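Local structure of ATP phosphoribosyltransferase regulatory subunit (Lactococcus lactis, 1Z7M) at residues N140-E146 with G322-D328; L97-F101 with Y122-R128; S38-I42 with M327-L331. The protein is required, together with the HisG subunit, for the first step of histidine biosynthesis and may allow feedback regulation of that step by histidine. Residues are numbered along the deposited sequence.

Overall arrangement
All three contacts lie in the class II aminoacyl-tRNA synthetase-like domain. Along the chain come 38-42, 97-101, 122-128, 140-146 and finally 322-331, so interaction 2 closes before interaction 1 opens and is nested inside the span closed by interaction 3. Strands 118-127, 139-148 and 320-326 are consecutive in one mixed sheet: interaction 1 joins the latter two, and interaction 2, its centre about 9 Å away, sets a loop against the first. Gln142 N, 2.7 Å from Gly124 O, joins interactions 1 and 2. Interaction 3 shares Met327 and Asp328 with interaction 1, their centres about 10 Å apart, and packs helix 327-338 on helix 33-52 beside strand 139-148.

Interaction 1 (N140-E146 with G322-D328); sequences NYQIGIE and GFCCHMD
Residues 140-146 and 322-326 are extended antiparallel strands, local axes approaching to 4.3 Å with N-to-C directions at 162°; the chain turns into a helix at Met327, with His326 as N-cap. Ile143 with Cys325 and Ile145 with Phe323 are hydrogen-bonded pairs: Ile143 N to Cys325 O 3.1 Å, Cys325 N to Ile143 O 2.5 Å, and Ile145 N to Phe323 O and Phe323 N to Ile145 O, each 3.1 Å. Gln142-His326, Gly144-Cys324 and Glu146-Gly322 are non-hydrogen-bonded. A CB on Gly144 would clash with Phe323 O, as one on Gly322 would with Ile145 O.

Ile143, Ile145, Phe323 and Cys325 share one face, on which Ile143 and Ile145 touch helix 33-52, and Ile145 and Phe323 touch helix 152-169. Ile145 and Phe323 both take p rotamers, placing Ile145 CG1 3.9 Å from the Phe323 ring centroid in a CH-pi contact. Met327, m at all three chi angles, sets SD 3.3 Å from Ile143 CD1 and CG 3.8 Å from Tyr141 CD2. Asp328 OD2 accepts a hydrogen bond from Tyr141 N at 2.9 Å.

The pairing is consistent with the second strand of motif 2 lying beside the motif 3 strand, as in class II synthetases. Chemically, backbone bonds fix the register, apolar atoms seal one face, and a carboxylate satisfies the strand amide where the partner becomes helical.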
loop_
_atom_site.group_PDB
_atom_site.type_symbol
_atom_site.label_atom_id
_atom_site.label_comp_id
_atom_site.label_asym_id
_atom_site.label_seq_id
_atom_site.Cartn_x
_atom_site.Cartn_y
_atom_site.Cartn_z
ATOM N N ASN B 140 -9.795 7.475 -17.804
ATOM C CA ASN B 140 -10.543 7.185 -19.013
ATOM C C ASN B 140 -12.003 6.952 -18.776
ATOM O O ASN B 140 -12.382 5.959 -18.153
ATOM C CB ASN B 140 -9.970 5.939 -19.659
ATOM C CG ASN B 140 -8.511 6.073 -19.962
ATOM O OD1 ASN B 140 -7.734 5.161 -19.719
ATOM N ND2 ASN B 140 -8.126 7.213 -20.507
ATOM N N TYR B 141 -12.817 7.852 -19.320
ATOM C CA TYR B 141 -14.266 7.785 -19.199
ATOM C C TYR B 141 -14.824 6.969 -20.353
ATOM O O TYR B 141 -14.571 7.264 -21.518
ATOM C CB TYR B 141 -14.859 9.184 -19.266
ATOM C CG TYR B 141 -16.211 9.289 -18.610
ATOM C CD1 TYR B 141 -16.328 9.715 -17.293
ATOM C CD2 TYR B 141 -17.383 8.971 -19.306
ATOM C CE1 TYR B 141 -17.574 9.832 -16.686
ATOM C CE2 TYR B 141 -18.639 9.079 -18.697
ATOM C CZ TYR B 141 -18.722 9.511 -17.391
ATOM O OH TYR B 141 -19.938 9.617 -16.771
ATOM N N GLN B 142 -15.589 5.944 -20.038
ATOM C CA GLN B 142 -16.149 5.148 -21.090
ATOM C C GLN B 142 -17.637 5.023 -20.863
ATOM O O GLN B 142 -18.125 5.283 -19.755
ATOM C CB GLN B 142 -15.537 3.763 -21.076
ATOM C CG GLN B 142 -14.064 3.762 -20.867
ATOM C CD GLN B 142 -13.490 2.363 -20.861
ATOM O OE1 GLN B 142 -14.023 1.463 -20.223
ATOM N NE2 GLN B 142 -12.395 2.173 -21.581
ATOM N N ILE B 143 -18.347 4.658 -21.935
ATOM C CA ILE B 143 -19.793 4.402 -21.909
ATOM C C ILE B 143 -19.971 3.141 -22.754
ATOM O O ILE B 143 -19.501 3.077 -23.882
ATOM C CB ILE B 143 -20.640 5.539 -22.531
ATOM C CG1 ILE B 143 -20.383 6.858 -21.819
ATOM C CG2 ILE B 143 -22.093 5.217 -22.356
ATOM C CD1 ILE B 143 -21.217 8.004 -22.331
ATOM N N GLY B 144 -20.628 2.127 -22.215
ATOM C CA GLY B 144 -20.787 0.919 -22.988
ATOM C C GLY B 144 -21.931 0.069 -22.509
ATOM O O GLY B 144 -22.566 0.385 -21.508
ATOM N N ILE B 145 -22.195 -1.014 -23.236
ATOM C CA ILE B 145 -23.278 -1.944 -22.904
ATOM C C ILE B 145 -22.810 -3.386 -23.083
ATOM O O ILE B 145 -21.863 -3.654 -23.818
ATOM C CB ILE B 145 -24.510 -1.726 -23.812
ATOM C CG1 ILE B 145 -24.078 -1.823 -25.274
ATOM C CG2 ILE B 145 -25.157 -0.386 -23.512
ATOM C CD1 ILE B 145 -25.232 -1.819 -26.230
ATOM N N GLU B 146 -23.478 -4.304 -22.397
ATOM C CA GLU B 146 -23.149 -5.724 -22.472
ATOM C C GLU B 146 -24.436 -6.510 -22.673
ATOM O O GLU B 146 -25.444 -6.238 -22.025
ATOM C CB GLU B 146 -22.492 -6.200 -21.179
ATOM C CG GLU B 146 -21.245 -5.452 -20.786
ATOM C CD GLU B 146 -20.090 -5.685 -21.746
ATOM O OE1 GLU B 146 -19.854 -6.863 -22.088
ATOM O OE2 GLU B 146 -19.410 -4.703 -22.149
ATOM N N GLY B 322 -20.840 -7.013 -26.477
ATOM C CA GLY B 322 -21.051 -5.643 -26.068
ATOM C C GLY B 322 -20.050 -4.743 -26.739
ATOM O O GLY B 322 -19.287 -5.173 -27.597
ATOM N N PHE B 323 -20.070 -3.476 -26.366
ATOM C CA PHE B 323 -19.123 -2.531 -26.925
ATOM C C PHE B 323 -18.868 -1.425 -25.914
ATOM O O PHE B 323 -19.563 -1.326 -24.897
ATOM C CB PHE B 323 -19.608 -1.981 -28.286
ATOM C CG PHE B 323 -20.833 -1.116 -28.217
ATOM C CD1 PHE B 323 -20.760 0.186 -27.747
ATOM C CD2 PHE B 323 -22.054 -1.597 -28.668
ATOM C CE1 PHE B 323 -21.889 1.000 -27.734
ATOM C CE2 PHE B 323 -23.191 -0.794 -28.662
ATOM C CZ PHE B 323 -23.109 0.508 -28.193
ATOM N N CYS B 324 -17.866 -0.601 -26.196
ATOM C CA CYS B 324 -17.483 0.457 -25.288
ATOM C C CYS B 324 -17.110 1.735 -26.003
ATOM O O CYS B 324 -16.447 1.700 -27.039
ATOM C CB CYS B 324 -16.315 -0.027 -24.445
ATOM S SG CYS B 324 -15.370 1.273 -23.699
ATOM N N CYS B 325 -17.539 2.863 -25.437
ATOM C CA CYS B 325 -17.275 4.183 -26.015
ATOM C C CYS B 325 -16.143 4.890 -25.301
ATOM O O CYS B 325 -16.155 5.039 -24.083
ATOM C CB CYS B 325 -18.534 5.065 -25.966
ATOM S SG CYS B 325 -19.921 4.390 -26.880
ATOM N N HIS B 326 -15.172 5.340 -26.082
ATOM C CA HIS B 326 -14.025 6.028 -25.552
ATOM C C HIS B 326 -14.267 7.520 -25.623
ATOM O O HIS B 326 -13.794 8.198 -26.529
ATOM C CB HIS B 326 -12.800 5.598 -26.342
ATOM C CG HIS B 326 -12.614 4.112 -26.368
ATOM N ND1 HIS B 326 -12.490 3.400 -27.542
ATOM C CD2 HIS B 326 -12.614 3.197 -25.371
ATOM C CE1 HIS B 326 -12.431 2.109 -27.266
ATOM N NE2 HIS B 326 -12.505 1.958 -25.956
ATOM N N MET B 327 -15.009 8.014 -24.634
ATOM C CA MET B 327 -15.405 9.417 -24.518
ATOM C C MET B 327 -14.266 10.424 -24.549
ATOM O O MET B 327 -14.443 11.545 -24.992
ATOM C CB MET B 327 -16.216 9.602 -23.238
ATOM C CG MET B 327 -17.343 8.602 -23.043
ATOM S SD MET B 327 -18.616 8.569 -24.356
ATOM C CE MET B 327 -18.873 10.334 -24.712
ATOM N N ASP B 328 -13.098 10.043 -24.056
ATOM C CA ASP B 328 -11.983 10.974 -24.072
ATOM C C ASP B 328 -11.598 11.211 -25.511
ATOM O O ASP B 328 -11.354 12.344 -25.931
ATOM C CB ASP B 328 -10.794 10.412 -23.295
ATOM C CG ASP B 328 -11.109 10.205 -21.819
ATOM O OD1 ASP B 328 -11.321 11.210 -21.082
ATOM O OD2 ASP B 328 -11.152 9.021 -21.401
#

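Interaction 2 (L97-F101 with Y122-R128); sequences LRYDF and YFGKIFR
In a class II synthetase-like fold, the loop 97-101 crosses strand 122-127, consistent with the first strand of motif 2, end-to-end directions 136° apart and Tyr99 and Ile126 CA atoms nearest at 4.9 Å. One backbone bond joins them, Phe127 N to Arg98 O at 2.9 Å. Arg98 NE and NH2 donate to Lys125 O, each at 2.9 Å, while NH1 bonds Pro61 O weakly and the Arg98 backbone pairs with Ser62. The loop thus satisfies Phe127 N and Lys125 O, while Ile126 and Gly124 pair with Asn140 and Gln142 by backbone bonds. Tyr99 O has Arg128 NH1 at 3.0 Å, too poorly angled for a hydrogen bond.

Tyr99 N bonds Tyr69 OH, Tyr99 OH bonds Thr78 O, Asp100 OD1 caps Leu103 N, and Lys125 forms a salt bridge with Glu139.

Ring and apolar contacts complete the fit. Leu97 CD2 makes a CH-pi contact over the Phe127 ring face, 3.8 Å from its centroid. Phe101 stacks offset on Tyr122, centroids 4.4 Å apart and planes at 8°, and its CZ reaches Gly124 C at 3.4 Å. The Arg128 guanidinium stacks on the Tyr99 ring, planes at 20°, an off-centre cation-pi contact with Arg128 CZ 4.1 Å from the centroid.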
loop_
_atom_site.group_PDB
_atom_site.type_symbol
_atom_site.label_atom_id
_atom_site.label_comp_id
_atom_site.label_asym_id
_atom_site.label_seq_id
_atom_site.Cartn_x
_atom_site.Cartn_y
_atom_site.Cartn_z
ATOM N N LEU B 97 -7.613 -0.485 -8.595
ATOM C CA LEU B 97 -8.570 0.534 -8.971
ATOM C C LEU B 97 -9.272 0.080 -10.240
ATOM O O LEU B 97 -8.633 -0.499 -11.118
ATOM C CB LEU B 97 -7.842 1.836 -9.240
ATOM C CG LEU B 97 -8.629 3.044 -8.768
ATOM C CD1 LEU B 97 -8.810 2.951 -7.300
ATOM C CD2 LEU B 97 -7.903 4.284 -9.069
ATOM N N ARG B 98 -10.571 0.350 -10.359
ATOM C CA ARG B 98 -11.315 -0.101 -11.531
ATOM C C ARG B 98 -10.460 -0.048 -12.764
ATOM O O ARG B 98 -10.006 1.019 -13.152
ATOM C CB ARG B 98 -12.574 0.724 -11.760
ATOM C CG ARG B 98 -13.816 -0.155 -11.893
ATOM C CD ARG B 98 -14.714 0.299 -13.027
ATOM N NE ARG B 98 -14.904 1.743 -13.003
ATOM C CZ ARG B 98 -15.594 2.392 -12.075
ATOM N NH1 ARG B 98 -16.178 1.730 -11.087
ATOM N NH2 ARG B 98 -15.664 3.713 -12.122
ATOM N N TYR B 99 -10.235 -1.212 -13.363
ATOM C CA TYR B 99 -9.426 -1.316 -14.565
ATOM C C TYR B 99 -10.257 -1.660 -15.794
ATOM O O TYR B 99 -9.903 -1.290 -16.917
ATOM C CB TYR B 99 -8.368 -2.396 -14.393
ATOM C CG TYR B 99 -7.314 -2.393 -15.475
ATOM C CD1 TYR B 99 -6.313 -1.427 -15.489
ATOM C CD2 TYR B 99 -7.290 -3.376 -16.460
ATOM C CE1 TYR B 99 -5.306 -1.439 -16.443
ATOM C CE2 TYR B 99 -6.287 -3.398 -17.427
ATOM C CZ TYR B 99 -5.295 -2.425 -17.402
ATOM O OH TYR B 99 -4.268 -2.456 -18.307
ATOM N N ASP B 100 -11.360 -2.368 -15.584
ATOM C CA ASP B 100 -12.201 -2.788 -16.690
ATOM C C ASP B 100 -13.662 -2.764 -16.301
ATOM O O ASP B 100 -13.996 -2.988 -15.144
ATOM C CB ASP B 100 -11.777 -4.195 -17.127
ATOM C CG ASP B 100 -12.715 -4.805 -18.143
ATOM O OD1 ASP B 100 -13.605 -5.581 -17.740
ATOM O OD2 ASP B 100 -12.565 -4.508 -19.346
ATOM N N PHE B 101 -14.531 -2.480 -17.264
ATOM C CA PHE B 101 -15.966 -2.436 -16.999
ATOM C C PHE B 101 -16.664 -3.741 -17.375
ATOM O O PHE B 101 -17.676 -4.086 -16.784
ATOM C CB PHE B 101 -16.636 -1.282 -17.778
ATOM C CG PHE B 101 -16.764 0.007 -17.006
ATOM C CD1 PHE B 101 -15.969 1.104 -17.318
ATOM C CD2 PHE B 101 -17.702 0.134 -15.986
ATOM C CE1 PHE B 101 -16.104 2.318 -16.628
ATOM C CE2 PHE B 101 -17.845 1.336 -15.290
ATOM C CZ PHE B 101 -17.043 2.433 -15.615
ATOM N N TYR B 122 -23.092 1.047 -18.631
ATOM C CA TYR B 122 -22.220 1.681 -17.656
ATOM C C TYR B 122 -21.700 3.031 -18.140
ATOM O O TYR B 122 -21.376 3.204 -19.318
ATOM C CB TYR B 122 -21.051 0.756 -17.331
ATOM C CG TYR B 122 -20.236 0.323 -18.533
ATOM C CD1 TYR B 122 -19.221 1.127 -19.050
ATOM C CD2 TYR B 122 -20.466 -0.910 -19.139
ATOM C CE1 TYR B 122 -18.452 0.709 -20.137
ATOM C CE2 TYR B 122 -19.707 -1.331 -20.222
ATOM C CZ TYR B 122 -18.702 -0.521 -20.715
ATOM O OH TYR B 122 -17.955 -0.956 -21.785
ATOM N N PHE B 123 -21.640 3.979 -17.207
ATOM C CA PHE B 123 -21.158 5.329 -17.470
ATOM C C PHE B 123 -20.177 5.675 -16.371
ATOM O O PHE B 123 -20.574 6.025 -15.262
ATOM C CB PHE B 123 -22.308 6.339 -17.440
ATOM C CG PHE B 123 -23.429 6.019 -18.385
ATOM C CD1 PHE B 123 -24.262 4.920 -18.158
ATOM C CD2 PHE B 123 -23.651 6.814 -19.503
ATOM C CE1 PHE B 123 -25.292 4.621 -19.029
ATOM C CE2 PHE B 123 -24.683 6.522 -20.377
ATOM C CZ PHE B 123 -25.506 5.422 -20.139
ATOM N N GLY B 124 -18.893 5.578 -16.672
ATOM C CA GLY B 124 -17.905 5.875 -15.658
ATOM C C GLY B 124 -16.510 5.759 -16.208
ATOM O O GLY B 124 -16.324 5.652 -17.422
ATOM N N LYS B 125 -15.520 5.760 -15.326
ATOM C CA LYS B 125 -14.157 5.673 -15.799
ATOM C C LYS B 125 -13.306 4.567 -15.209
ATOM O O LYS B 125 -13.545 4.108 -14.097
ATOM C CB LYS B 125 -13.467 7.016 -15.605
ATOM C CG LYS B 125 -13.541 7.526 -14.209
ATOM C CD LYS B 125 -12.727 8.801 -14.029
ATOM C CE LYS B 125 -13.328 9.983 -14.760
ATOM N NZ LYS B 125 -12.630 11.240 -14.361
ATOM N N ILE B 126 -12.332 4.133 -16.013
ATOM C CA ILE B 126 -11.369 3.101 -15.647
ATOM C C ILE B 126 -10.057 3.841 -15.470
ATOM O O ILE B 126 -9.901 4.939 -15.994
ATOM C CB ILE B 126 -11.184 2.043 -16.758
ATOM C CG1 ILE B 126 -10.793 2.715 -18.067
ATOM C CG2 ILE B 126 -12.440 1.243 -16.925
ATOM C CD1 ILE B 126 -10.324 1.727 -19.098
ATOM N N PHE B 127 -9.122 3.243 -14.742
ATOM C CA PHE B 127 -7.838 3.879 -14.485
ATOM C C PHE B 127 -6.657 3.022 -14.889
ATOM O O PHE B 127 -6.415 1.972 -14.291
ATOM C CB PHE B 127 -7.722 4.210 -13.002
ATOM C CG PHE B 127 -8.935 4.889 -12.439
ATOM C CD1 PHE B 127 -10.017 4.144 -11.986
ATOM C CD2 PHE B 127 -9.017 6.282 -12.401
ATOM C CE1 PHE B 127 -11.163 4.779 -11.508
ATOM C CE2 PHE B 127 -10.159 6.921 -11.927
ATOM C CZ PHE B 127 -11.229 6.167 -11.481
ATOM N N ARG B 128 -5.919 3.478 -15.898
ATOM C CA ARG B 128 -4.737 2.769 -16.392
ATOM C C ARG B 128 -3.581 3.754 -16.289
ATOM O O ARG B 128 -3.803 4.959 -16.326
ATOM C CB ARG B 128 -4.926 2.359 -17.860
ATOM C CG ARG B 128 -6.189 1.539 -18.148
ATOM C CD ARG B 128 -6.610 1.604 -19.638
ATOM N NE ARG B 128 -6.387 0.354 -20.376
ATOM C CZ ARG B 128 -7.021 -0.803 -20.156
ATOM N NH1 ARG B 128 -7.946 -0.916 -19.209
ATOM N NH2 ARG B 128 -6.721 -1.865 -20.894
#

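Interaction 3 (S38-I42 with M327-L331); sequences SLRQI and MDTIL
Two helical segments, 38-42 of helix 33-52 and 327-331 at the start of helix 327-338, cross steeply: their local axes approach to 11.1 Å with N-to-C directions at 112°. The nearest CA atoms are those of Leu39 and Leu331, 7.4 Å apart, and 239 Å² is buried in all. Each backbone closes a helical turn of its own, Ile42 N to Ser38 O at 2.9 Å and Leu331 N to Met327 O at 2.8 Å.

Apolar packing makes the contact. Met327, m at all three chi angles, reaches both Leu39 and Ile42: its CB is 3.8 Å from Leu39 CD2 and its CE 3.8 Å from Ile42 CG2. One turn on, Leu331 (m, t) brings CD2 to 3.8 Å from Ser38 CB and CD1 to 4.2 Å from Leu39 CB. Ile42 (m, t) ends more loosely between Leu331 CD2, 4.4 Å from its CD1, and Ile330 CG2, 4.5 Å from the same CD1.

Polar groups turn to other partners. Arg40 forms salt bridges with Glu43 and with Glu57 of the second HisZ subunit, and Asp328 OD2 accepts a hydrogen bond from Tyr141 N.

Their positions, packed beside strand 139-148, are consistent with the motif 1 and motif 3 helices of the class II fold. With no hydrogen bond crossing between the segments, the contact rests on apolar packing, mostly of buried aliphatic and thioether groups.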
loop_
_atom_site.group_PDB
_atom_site.type_symbol
_atom_site.label_atom_id
_atom_site.label_comp_id
_atom_site.label_asym_id
_atom_site.label_seq_id
_atom_site.Cartn_x
_atom_site.Cartn_y
_atom_site.Cartn_z
ATOM N N SER B 38 -20.487 18.801 -22.601
ATOM C CA SER B 38 -20.599 17.868 -23.724
ATOM C C SER B 38 -20.781 16.453 -23.218
ATOM O O SER B 38 -21.747 15.784 -23.566
ATOM C CB SER B 38 -19.350 17.895 -24.602
ATOM O OG SER B 38 -19.110 19.176 -25.119
ATOM N N LEU B 39 -19.838 16.004 -22.398
ATOM C CA LEU B 39 -19.887 14.659 -21.859
ATOM C C LEU B 39 -21.265 14.376 -21.296
ATOM O O LEU B 39 -21.860 13.351 -21.607
ATOM C CB LEU B 39 -18.808 14.475 -20.779
ATOM C CG LEU B 39 -18.442 13.093 -20.194
ATOM C CD1 LEU B 39 -19.378 12.744 -19.056
ATOM C CD2 LEU B 39 -18.466 12.027 -21.290
ATOM N N ARG B 40 -21.788 15.290 -20.487
ATOM C CA ARG B 40 -23.108 15.079 -19.907
ATOM C C ARG B 40 -24.215 15.184 -20.962
ATOM O O ARG B 40 -25.270 14.571 -20.817
ATOM C CB ARG B 40 -23.355 16.053 -18.752
ATOM C CG ARG B 40 -22.384 15.902 -17.571
ATOM C CD ARG B 40 -22.382 14.520 -16.916
ATOM N NE ARG B 40 -21.472 14.466 -15.765
ATOM C CZ ARG B 40 -20.726 13.409 -15.444
ATOM N NH1 ARG B 40 -20.777 12.320 -16.192
ATOM N NH2 ARG B 40 -19.930 13.431 -14.383
ATOM N N GLN B 41 -23.986 15.950 -22.026
ATOM C CA GLN B 41 -24.977 16.050 -23.097
ATOM C C GLN B 41 -25.105 14.655 -23.713
ATOM O O GLN B 41 -26.155 14.011 -23.653
ATOM C CB GLN B 41 -24.506 17.023 -24.174
ATOM C CG GLN B 41 -25.308 18.315 -24.265
ATOM C CD GLN B 41 -24.626 19.376 -25.140
ATOM O OE1 GLN B 41 -24.242 20.458 -24.654
ATOM N NE2 GLN B 41 -24.467 19.066 -26.434
ATOM N N ILE B 42 -24.009 14.195 -24.304
ATOM C CA ILE B 42 -23.955 12.888 -24.927
ATOM C C ILE B 42 -24.544 11.813 -24.029
ATOM O O ILE B 42 -25.289 10.961 -24.492
ATOM C CB ILE B 42 -22.516 12.542 -25.284
ATOM C CG1 ILE B 42 -22.036 13.512 -26.350
ATOM C CG2 ILE B 42 -22.412 11.120 -25.765
ATOM C CD1 ILE B 42 -20.604 13.380 -26.702
ATOM N N MET B 327 -15.009 8.014 -24.634
ATOM C CA MET B 327 -15.405 9.417 -24.518
ATOM C C MET B 327 -14.266 10.424 -24.549
ATOM O O MET B 327 -14.443 11.545 -24.992
ATOM C CB MET B 327 -16.216 9.602 -23.238
ATOM C CG MET B 327 -17.343 8.602 -23.043
ATOM S SD MET B 327 -18.616 8.569 -24.356
ATOM C CE MET B 327 -18.873 10.334 -24.712
ATOM N N ASP B 328 -13.098 10.043 -24.056
ATOM C CA ASP B 328 -11.983 10.974 -24.072
ATOM C C ASP B 328 -11.598 11.211 -25.511
ATOM O O ASP B 328 -11.354 12.344 -25.931
ATOM C CB ASP B 328 -10.794 10.412 -23.295
ATOM C CG ASP B 328 -11.109 10.205 -21.819
ATOM O OD1 ASP B 328 -11.321 11.210 -21.082
ATOM O OD2 ASP B 328 -11.152 9.021 -21.401
ATOM N N THR B 329 -11.547 10.125 -26.268
ATOM C CA THR B 329 -11.207 10.211 -27.672
ATOM C C THR B 329 -12.314 10.946 -28.425
ATOM O O THR B 329 -12.039 11.737 -29.323
ATOM C CB THR B 329 -10.991 8.810 -28.260
ATOM O OG1 THR B 329 -9.948 8.146 -27.525
ATOM C CG2 THR B 329 -10.582 8.904 -29.734
ATOM N N ILE B 330 -13.561 10.711 -28.037
ATOM C CA ILE B 330 -14.679 11.379 -28.687
ATOM C C ILE B 330 -14.673 12.898 -28.422
ATOM O O ILE B 330 -14.821 13.699 -29.340
ATOM C CB ILE B 330 -16.027 10.737 -28.238
ATOM C CG1 ILE B 330 -16.036 9.251 -28.625
ATOM C CG2 ILE B 330 -17.212 11.458 -28.892
ATOM C CD1 ILE B 330 -17.224 8.461 -28.137
ATOM N N LEU B 331 -14.473 13.306 -27.178
ATOM C CA LEU B 331 -14.459 14.730 -26.869
ATOM C C LEU B 331 -13.253 15.405 -27.511
ATOM O O LEU B 331 -13.326 16.536 -27.980
ATOM C CB LEU B 331 -14.433 14.942 -25.355
ATOM C CG LEU B 331 -15.586 14.358 -24.531
ATOM C CD1 LEU B 331 -15.319 14.618 -23.070
ATOM C CD2 LEU B 331 -16.909 14.969 -24.948
#